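Local coordinates for protein thermostable monoacylglycerol lipase (Bacillus, PDB 4LHE) that probably hydrolyses monoacylglycerols to glycerol and free fatty acids, as a thermostable serine hydrolase of the alpha/beta hydrolase fold, at residues 27-32 with 71-76; 32-37 with 155-160. All coordinates share one frame; numbering follows the deposited sequence.

Interaction 1: residues 27-32 with 71-76; sequences HGFTGT and HDWVAS. With SO4 (sulfate ion), chain D.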
ATOM      1  N   HIS A  27      -3.463   0.312  -2.311  1.00 25.06           N
ATOM      2  CA  HIS A  27      -3.592   1.600  -1.618  1.00 26.01           C
ATOM      3  C   HIS A  27      -3.501   1.411  -0.108  1.00 26.60           C
ATOM      4  O   HIS A  27      -3.427   0.271   0.366  1.00 26.56           O
ATOM      5  CB  HIS A  27      -4.863   2.368  -2.032  1.00 26.52           C
ATOM      6  CG  HIS A  27      -6.161   1.739  -1.591  1.00 28.28           C
ATOM      7  ND1 HIS A  27      -6.689   1.929  -0.330  1.00 29.55           N
ATOM      8  CD2 HIS A  27      -7.058   0.982  -2.263  1.00 28.27           C
ATOM      9  CE1 HIS A  27      -7.849   1.298  -0.244  1.00 30.12           C
ATOM     10  NE2 HIS A  27      -8.100   0.716  -1.400  1.00 29.16           N
ATOM     11  N   GLY A  28      -3.488   2.515   0.643  1.00 27.45           N
ATOM     12  CA  GLY A  28      -3.232   2.455   2.073  1.00 28.63           C
ATOM     13  C   GLY A  28      -4.445   2.408   2.998  1.00 29.79           C
ATOM     14  O   GLY A  28      -5.581   2.315   2.546  1.00 30.60           O
ATOM     15  N   PHE A  29      -4.176   2.502   4.300  1.00 30.53           N
ATOM     16  CA  PHE A  29      -5.162   2.330   5.382  1.00 31.42           C
ATOM     17  C   PHE A  29      -6.263   3.384   5.405  1.00 32.79           C
ATOM     18  O   PHE A  29      -7.439   3.055   5.480  1.00 33.23           O
ATOM     19  CB  PHE A  29      -4.413   2.311   6.719  1.00 31.32           C
ATOM     20  CG  PHE A  29      -5.296   2.273   7.947  1.00 33.09           C
ATOM     21  CD1 PHE A  29      -5.874   1.078   8.377  1.00 33.49           C
ATOM     22  CD2 PHE A  29      -5.489   3.422   8.712  1.00 34.48           C
ATOM     23  CE1 PHE A  29      -6.647   1.035   9.531  1.00 34.67           C
ATOM     24  CE2 PHE A  29      -6.266   3.388   9.867  1.00 35.51           C
ATOM     25  CZ  PHE A  29      -6.846   2.194  10.277  1.00 35.81           C
ATOM     26  N   THR A  30      -5.900   4.656   5.342  1.00 32.34           N
ATOM     27  CA  THR A  30      -6.941   5.677   5.288  1.00 35.04           C
ATOM     28  C   THR A  30      -7.596   5.814   3.888  1.00 34.54           C
ATOM     29  O   THR A  30      -8.774   6.190   3.767  1.00 34.91           O
ATOM     30  CB  THR A  30      -6.409   7.028   5.805  1.00 35.33           C
ATOM     31  OG1 THR A  30      -5.345   7.482   4.959  1.00 35.91           O
ATOM     32  CG2 THR A  30      -5.866   6.866   7.222  1.00 35.61           C
ATOM     33  N   GLY A  31      -6.848   5.451   2.845  1.00 32.86           N
ATOM     34  CA  GLY A  31      -7.142   5.894   1.487  1.00 31.55           C
ATOM     35  C   GLY A  31      -8.003   5.044   0.569  1.00 31.68           C
ATOM     36  O   GLY A  31      -8.840   4.250   1.015  1.00 31.68           O
ATOM     37  N   THR A  32      -7.810   5.248  -0.737  1.00 30.78           N
ATOM     38  CA  THR A  32      -8.645   4.639  -1.773  1.00 30.23           C
ATOM     39  C   THR A  32      -7.752   4.414  -2.972  1.00 29.09           C
ATOM     40  O   THR A  32      -6.605   4.841  -2.953  1.00 28.11           O
ATOM     41  CB  THR A  32      -9.796   5.575  -2.208  1.00 30.87           C
ATOM     42  OG1 THR A  32      -9.269   6.658  -2.997  1.00 31.03           O
ATOM     43  CG2 THR A  32     -10.579   6.122  -0.998  1.00 32.19           C
ATOM     44  N   HIS A  71      -8.187  -9.255   7.898  1.00 37.76           N
ATOM     45  CA  HIS A  71      -8.457 -10.419   7.054  1.00 37.57           C
ATOM     46  C   HIS A  71      -9.269 -10.046   5.809  1.00 35.86           C
ATOM     47  O   HIS A  71      -9.073 -10.635   4.730  1.00 35.49           O
ATOM     48  CB  HIS A  71      -9.144 -11.534   7.855  1.00 38.74           C
ATOM     49  CG  HIS A  71      -8.301 -12.084   8.967  1.00 41.56           C
ATOM     50  ND1 HIS A  71      -7.039 -12.605   8.758  1.00 41.73           N
ATOM     51  CD2 HIS A  71      -8.538 -12.199  10.296  1.00 44.67           C
ATOM     52  CE1 HIS A  71      -6.532 -13.005   9.912  1.00 43.61           C
ATOM     53  NE2 HIS A  71      -7.420 -12.765  10.862  1.00 45.46           N
ATOM     54  N   ASP A  72     -10.167  -9.071   5.944  1.00 34.85           N
ATOM     55  CA  ASP A  72     -10.925  -8.582   4.792  1.00 34.08           C
ATOM     56  C   ASP A  72     -10.013  -7.879   3.764  1.00 32.54           C
ATOM     57  O   ASP A  72     -10.178  -8.045   2.554  1.00 31.30           O
ATOM     58  CB  ASP A  72     -12.046  -7.623   5.238  1.00 34.01           C
ATOM     59  CG  ASP A  72     -13.156  -8.324   6.030  1.00 36.50           C
ATOM     60  OD1 ASP A  72     -13.502  -9.476   5.703  1.00 35.88           O
ATOM     61  OD2 ASP A  72     -13.692  -7.706   6.976  1.00 37.11           O
ATOM     62  N   TRP A  73      -9.069  -7.087   4.265  1.00 33.10           N
ATOM     63  CA  TRP A  73      -8.156  -6.317   3.421  1.00 31.85           C
ATOM     64  C   TRP A  73      -7.212  -7.254   2.696  1.00 32.18           C
ATOM     65  O   TRP A  73      -6.972  -7.098   1.490  1.00 31.00           O
ATOM     66  CB  TRP A  73      -7.364  -5.302   4.263  1.00 32.43           C
ATOM     67  CG  TRP A  73      -8.255  -4.442   5.129  1.00 33.63           C
ATOM     68  CD1 TRP A  73      -9.551  -4.080   4.873  1.00 33.12           C
ATOM     69  CD2 TRP A  73      -7.915  -3.852   6.392  1.00 34.40           C
ATOM     70  NE1 TRP A  73     -10.034  -3.305   5.907  1.00 34.93           N
ATOM     71  CE2 TRP A  73      -9.049  -3.154   6.849  1.00 35.66           C
ATOM     72  CE3 TRP A  73      -6.759  -3.849   7.179  1.00 35.52           C
ATOM     73  CZ2 TRP A  73      -9.057  -2.452   8.056  1.00 37.09           C
ATOM     74  CZ3 TRP A  73      -6.778  -3.162   8.389  1.00 37.17           C
ATOM     75  CH2 TRP A  73      -7.916  -2.479   8.809  1.00 37.32           C
ATOM     76  N   VAL A  74      -6.696  -8.242   3.423  1.00 33.01           N
ATOM     77  CA  VAL A  74      -5.901  -9.306   2.805  1.00 33.51           C
ATOM     78  C   VAL A  74      -6.688 -10.016   1.715  1.00 32.44           C
ATOM     79  O   VAL A  74      -6.157 -10.303   0.630  1.00 31.61           O
ATOM     80  CB  VAL A  74      -5.380 -10.323   3.850  1.00 34.99           C
ATOM     81  CG1 VAL A  74      -4.862 -11.596   3.163  1.00 34.67           C
ATOM     82  CG2 VAL A  74      -4.291  -9.677   4.670  1.00 35.28           C
ATOM     83  N   ALA A  75      -7.961 -10.292   1.994  1.00 32.94           N
ATOM     84  CA  ALA A  75      -8.798 -10.950   1.007  1.00 32.29           C
ATOM     85  C   ALA A  75      -8.936 -10.094  -0.257  1.00 30.82           C
ATOM     86  O   ALA A  75      -8.866 -10.625  -1.359  1.00 30.73           O
ATOM     87  CB  ALA A  75     -10.154 -11.302   1.587  1.00 32.39           C
ATOM     88  N   SER A  76      -9.116  -8.779  -0.101  1.00 29.96           N
ATOM     89  CA  SER A  76      -9.218  -7.879  -1.259  1.00 29.00           C
ATOM     90  C   SER A  76      -7.970  -7.954  -2.106  1.00 28.08           C
ATOM     91  O   SER A  76      -8.051  -7.978  -3.326  1.00 28.15           O
ATOM     92  CB  SER A  76      -9.387  -6.422  -0.816  1.00 28.57           C
ATOM     93  OG  SER A  76     -10.608  -6.222  -0.152  1.00 28.52           O
TER
HETATM   94  S   SO4 D 302      -1.905   5.227   4.889  1.00 44.98           S
HETATM   95  O1  SO4 D 302      -3.296   5.500   5.242  1.00 45.35           O
HETATM   96  O2  SO4 D 302      -1.650   5.665   3.500  1.00 38.45           O
HETATM   97  O3  SO4 D 302      -1.027   5.981   5.784  1.00 47.54           O
HETATM   98  O4  SO4 D 302      -1.673   3.793   5.077  1.00 36.16           O
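Phe29 and Trp73 alone join the loop 27-32 to the helical segment 71-76, burying only 68 Å² between them. Read from its start, the loop is first shaped by His27, whose ND1 donates to Gly28 O at 3.1 Å. That bond uses a lone pair in the carbonyl plane, although the acceptor sits 21° out of the imidazole plane. NE2 of the same ring bonds to Leu55 N, so both ring nitrogens are engaged. At Gly28 the backbone skirts a bound sulfate, with CA 3.6 Å from its O4.

Phe29 then faces two ways. Phe29 N donates to sulfate O4 at 2.9 Å, while the side chain, with CG anti to the backbone N (chi1 174°), carries the ring to the tryptophan. Phe29 CE1 lies 3.8 Å from Trp73 CH2, which sits at the phenyl edge, near its plane. The phenyl and the six-membered indole ring are turned 81° apart, but their approach is oblique. Met98 touches both side chains, and Leu167 and Leu170 of helix 164-179 also pack on Phe29.

Thr30 grips sulfate O1 twice, through N at 2.7 Å and through OG1 at 2.9 Å. Gly31 N returns to Gly28 O in a weak bond.

The sulfate also bonds to Ser97 OG and His226 NE2, which, with Asp196, are probably the catalytic triad expected of this fold. An anion held there by Phe29 N is consistent with the HGFTG loop providing part of the oxyanion hole of an alpha/beta hydrolase.

Interaction 2: residues 32-37 with 155-160; sequences TPHSMR and KELAYE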
ATOM      1  N   THR A  32      -7.810   5.248  -0.737  1.00 30.78           N
ATOM      2  CA  THR A  32      -8.645   4.639  -1.773  1.00 30.23           C
ATOM      3  C   THR A  32      -7.752   4.414  -2.972  1.00 29.09           C
ATOM      4  O   THR A  32      -6.605   4.841  -2.953  1.00 28.11           O
ATOM      5  CB  THR A  32      -9.796   5.575  -2.208  1.00 30.87           C
ATOM      6  OG1 THR A  32      -9.269   6.658  -2.997  1.00 31.03           O
ATOM      7  CG2 THR A  32     -10.579   6.122  -0.998  1.00 32.19           C
ATOM      8  N   PRO A  33      -8.259   3.747  -4.024  1.00 28.29           N
ATOM      9  CA  PRO A  33      -7.467   3.672  -5.259  1.00 27.19           C
ATOM     10  C   PRO A  33      -6.973   5.014  -5.816  1.00 27.66           C
ATOM     11  O   PRO A  33      -6.054   5.019  -6.644  1.00 26.43           O
ATOM     12  CB  PRO A  33      -8.467   3.033  -6.244  1.00 27.69           C
ATOM     13  CG  PRO A  33      -9.191   2.068  -5.392  1.00 28.52           C
ATOM     14  CD  PRO A  33      -9.379   2.784  -4.056  1.00 29.45           C
ATOM     15  N   HIS A  34      -7.544   6.139  -5.389  1.00 28.53           N
ATOM     16  CA  HIS A  34      -7.089   7.436  -5.922  1.00 28.06           C
ATOM     17  C   HIS A  34      -5.575   7.653  -5.748  1.00 27.19           C
ATOM     18  O   HIS A  34      -4.888   8.096  -6.675  1.00 26.44           O
ATOM     19  CB  HIS A  34      -7.900   8.583  -5.295  1.00 29.48           C
ATOM     20  CG  HIS A  34      -7.502   9.950  -5.768  1.00 29.94           C
ATOM     21  ND1 HIS A  34      -7.760  10.406  -7.045  1.00 29.59           N
ATOM     22  CD2 HIS A  34      -6.875  10.962  -5.126  1.00 30.41           C
ATOM     23  CE1 HIS A  34      -7.315  11.645  -7.165  1.00 30.89           C
ATOM     24  NE2 HIS A  34      -6.767  12.005  -6.019  1.00 31.22           N
ATOM     25  N   SER A  35      -5.049   7.331  -4.566  0.96 27.02           N
ATOM     26  CA  SER A  35      -3.626   7.520  -4.289  0.96 26.20           C
ATOM     27  C   SER A  35      -2.712   6.689  -5.211  0.96 25.05           C
ATOM     28  O   SER A  35      -1.540   7.053  -5.447  0.96 23.31           O
ATOM     29  CB  SER A  35      -3.336   7.186  -2.823  0.96 26.60           C
ATOM     30  OG  SER A  35      -3.447   5.783  -2.607  0.96 26.42           O
ATOM     31  N   MET A  36      -3.229   5.585  -5.749  1.00 24.92           N
ATOM     32  CA  MET A  36      -2.406   4.717  -6.604  1.00 23.65           C
ATOM     33  C   MET A  36      -2.694   4.840  -8.099  1.00 23.62           C
ATOM     34  O   MET A  36      -1.941   4.316  -8.900  1.00 23.32           O
ATOM     35  CB  MET A  36      -2.532   3.237  -6.194  1.00 24.67           C
ATOM     36  CG  MET A  36      -2.151   2.931  -4.750  1.00 24.13           C
ATOM     37  SD  MET A  36      -0.436   3.316  -4.354  1.00 23.34           S
ATOM     38  CE  MET A  36       0.424   1.901  -5.053  1.00 22.14           C
ATOM     39  N   ARG A  37      -3.762   5.530  -8.478  1.00 24.16           N
ATOM     40  CA  ARG A  37      -4.161   5.608  -9.887  1.00 24.30           C
ATOM     41  C   ARG A  37      -3.128   6.206 -10.866  1.00 24.48           C
ATOM     42  O   ARG A  37      -3.044   5.759 -12.018  1.00 24.40           O
ATOM     43  CB  ARG A  37      -5.512   6.343 -10.026  1.00 25.83           C
ATOM     44  CG  ARG A  37      -6.056   6.358 -11.464  1.00 27.00           C
ATOM     45  CD  ARG A  37      -7.428   7.027 -11.567  1.00 27.91           C
ATOM     46  NE  ARG A  37      -8.259   6.676 -10.427  1.00 29.13           N
ATOM     47  CZ  ARG A  37      -9.106   5.652 -10.382  1.00 29.88           C
ATOM     48  NH1 ARG A  37      -9.264   4.872 -11.442  1.00 28.79           N
ATOM     49  NH2 ARG A  37      -9.798   5.417  -9.259  1.00 29.55           N
ATOM     50  N   LYS A 155      -4.838  15.877  -3.689  1.00 41.06           N
ATOM     51  CA  LYS A 155      -5.446  15.532  -2.412  1.00 42.72           C
ATOM     52  C   LYS A 155      -5.736  14.042  -2.298  1.00 41.62           C
ATOM     53  O   LYS A 155      -5.824  13.334  -3.305  1.00 38.25           O
ATOM     54  CB  LYS A 155      -6.729  16.354  -2.199  1.00 44.50           C
ATOM     55  CG  LYS A 155      -7.920  15.863  -3.012  1.00 44.26           C
ATOM     56  CD  LYS A 155      -8.894  16.996  -3.333  1.00 46.19           C
ATOM     57  CE  LYS A 155     -10.210  16.461  -3.913  1.00 44.53           C
ATOM     58  NZ  LYS A 155      -9.994  15.572  -5.082  1.00 41.85           N
ATOM     59  N   GLU A 156      -5.854  13.574  -1.059  1.00 42.80           N
ATOM     60  CA  GLU A 156      -6.297  12.220  -0.762  1.00 41.85           C
ATOM     61  C   GLU A 156      -7.816  12.249  -0.671  1.00 42.47           C
ATOM     62  O   GLU A 156      -8.393  13.314  -0.439  1.00 43.60           O
ATOM     63  CB  GLU A 156      -5.747  11.797   0.603  1.00 43.58           C
ATOM     64  CG  GLU A 156      -4.587  10.827   0.578  1.00 41.89           C
ATOM     65  CD  GLU A 156      -4.162  10.440   1.990  1.00 44.84           C
ATOM     66  OE1 GLU A 156      -3.681   9.296   2.180  1.00 44.01           O
ATOM     67  OE2 GLU A 156      -4.310  11.288   2.912  1.00 47.18           O
ATOM     68  N   LEU A 157      -8.465  11.096  -0.840  1.00 40.25           N
ATOM     69  CA  LEU A 157      -9.904  10.987  -0.577  1.00 41.43           C
ATOM     70  C   LEU A 157     -10.139  10.159   0.682  1.00 42.90           C
ATOM     71  O   LEU A 157     -11.154   9.465   0.793  1.00 43.99           O
ATOM     72  CB  LEU A 157     -10.647  10.317  -1.734  1.00 38.87           C
ATOM     73  CG  LEU A 157     -10.482  10.783  -3.180  1.00 36.78           C
ATOM     74  CD1 LEU A 157     -11.459  10.032  -4.033  1.00 35.70           C
ATOM     75  CD2 LEU A 157     -10.703  12.282  -3.347  1.00 38.97           C
ATOM     76  N   ALA A 158      -9.199  10.217   1.622  1.00 45.44           N
ATOM     77  CA  ALA A 158      -9.293   9.440   2.865  1.00 46.60           C
ATOM     78  C   ALA A 158     -10.371   9.976   3.815  1.00 48.46           C
ATOM     79  O   ALA A 158     -10.715  11.162   3.774  1.00 50.35           O
ATOM     80  CB  ALA A 158      -7.939   9.398   3.558  1.00 46.24           C
ATOM     81  N   TYR A 159     -10.899   9.099   4.670  1.00 48.44           N
ATOM     82  CA  TYR A 159     -11.968   9.466   5.608  1.00 50.30           C
ATOM     83  C   TYR A 159     -11.518  10.579   6.570  1.00 53.58           C
ATOM     84  O   TYR A 159     -10.316  10.812   6.738  1.00 54.28           O
ATOM     85  CB  TYR A 159     -12.399   8.245   6.429  1.00 49.85           C
ATOM     86  CG  TYR A 159     -12.937   7.065   5.632  1.00 46.58           C
ATOM     87  CD1 TYR A 159     -13.843   7.247   4.589  1.00 45.46           C
ATOM     88  CD2 TYR A 159     -12.541   5.769   5.941  1.00 44.69           C
ATOM     89  CE1 TYR A 159     -14.337   6.164   3.875  1.00 42.79           C
ATOM     90  CE2 TYR A 159     -13.027   4.688   5.238  1.00 42.36           C
ATOM     91  CZ  TYR A 159     -13.920   4.896   4.210  1.00 41.43           C
ATOM     92  OH  TYR A 159     -14.402   3.819   3.518  1.00 39.74           O
ATOM     93  N   GLU A 160     -12.470  11.247   7.218  1.00 54.97           N
ATOM     94  CA  GLU A 160     -12.124  12.281   8.199  1.00 56.87           C
ATOM     95  C   GLU A 160     -12.035  11.723   9.620  1.00 57.40           C
ATOM     96  O   GLU A 160     -11.492  12.369  10.519  1.00 58.43           O
ATOM     97  CB  GLU A 160     -13.128  13.425   8.151  1.00 58.49           C
ATOM     98  CG  GLU A 160     -12.533  14.768   8.540  1.00 61.61           C
ATOM     99  CD  GLU A 160     -12.756  15.814   7.471  1.00 62.12           C
ATOM    100  OE1 GLU A 160     -13.740  16.581   7.585  1.00 62.79           O
ATOM    101  OE2 GLU A 160     -11.953  15.859   6.513  1.00 61.62           O
TER
HETATM  102  O   HOH W   1      -5.704  14.764  -6.734  1.00 27.05           O
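His34 and Leu157 bury more surface than any other residues here, 68 and 62 Å², and their side chains meet at about a right angle. Leu157 CG lies 4.0 Å from His34 CB and is equally close to His34 CG, so it bears on the root of the imidazole, obliquely to the ring. With His34 CG anti to its own amide nitrogen (chi1 180°) the ring extends to the other segment, and chi2 of 71° turns its CD2-NE2 edge to the backbone of Lys155. Lys155 O lies near the imidazole plane, at its edge, 3.2 Å from His34 NE2. A water in the same plane bonds to His34 NE2 at 3.0 Å and accepts a weak bond from Lys155 N.

Thr32 supplies the third part, 44 Å². Its methyl CG2 rests 3.8 Å from Leu157 O, and OG1 is 4.1 Å from Leu157 CB. The same OG1 accepts from His34 N at 3.0 Å with an N-H...O angle of 155°, the defining bond of an ST turn. With an alanine here, the His34 amide would probably lose that acceptor and a gap would open beside Leu157.

Partly buried packing of this kind joins the turn leading into helix 37-45 to the loop between strands 141-143 and 161-163. These two strands pair outside the main sheet, in an insertion between core strands 115-119 and 188-193, consistent with the cap that covers the active site in monoacylglycerol lipases.

In the fold
From the N terminus, the chain leaves strand 21-26 through residues 27-37, which supply one side of both contacts and give them Thr32 in common. Interaction 1 closes the shorter loop, with 38 residues between its segments, and brings helix 70-87 to this turn. Interaction 2 spans 117 residues, from before helix 37-45 to the loop ahead of strand 161-163. Because 71-76 falls between 32-37 and 155-160, the two closures cross. Their centres are 12 Å apart, and they touch directly: Thr30 O meets Ala158 CB at 3.3 Å, and His27 CD2 meets Pro33 CD at 3.4 Å. Together they tie helix 70-87, which flanks the main sheet, and the probable cap to one turn beside the sulfate site.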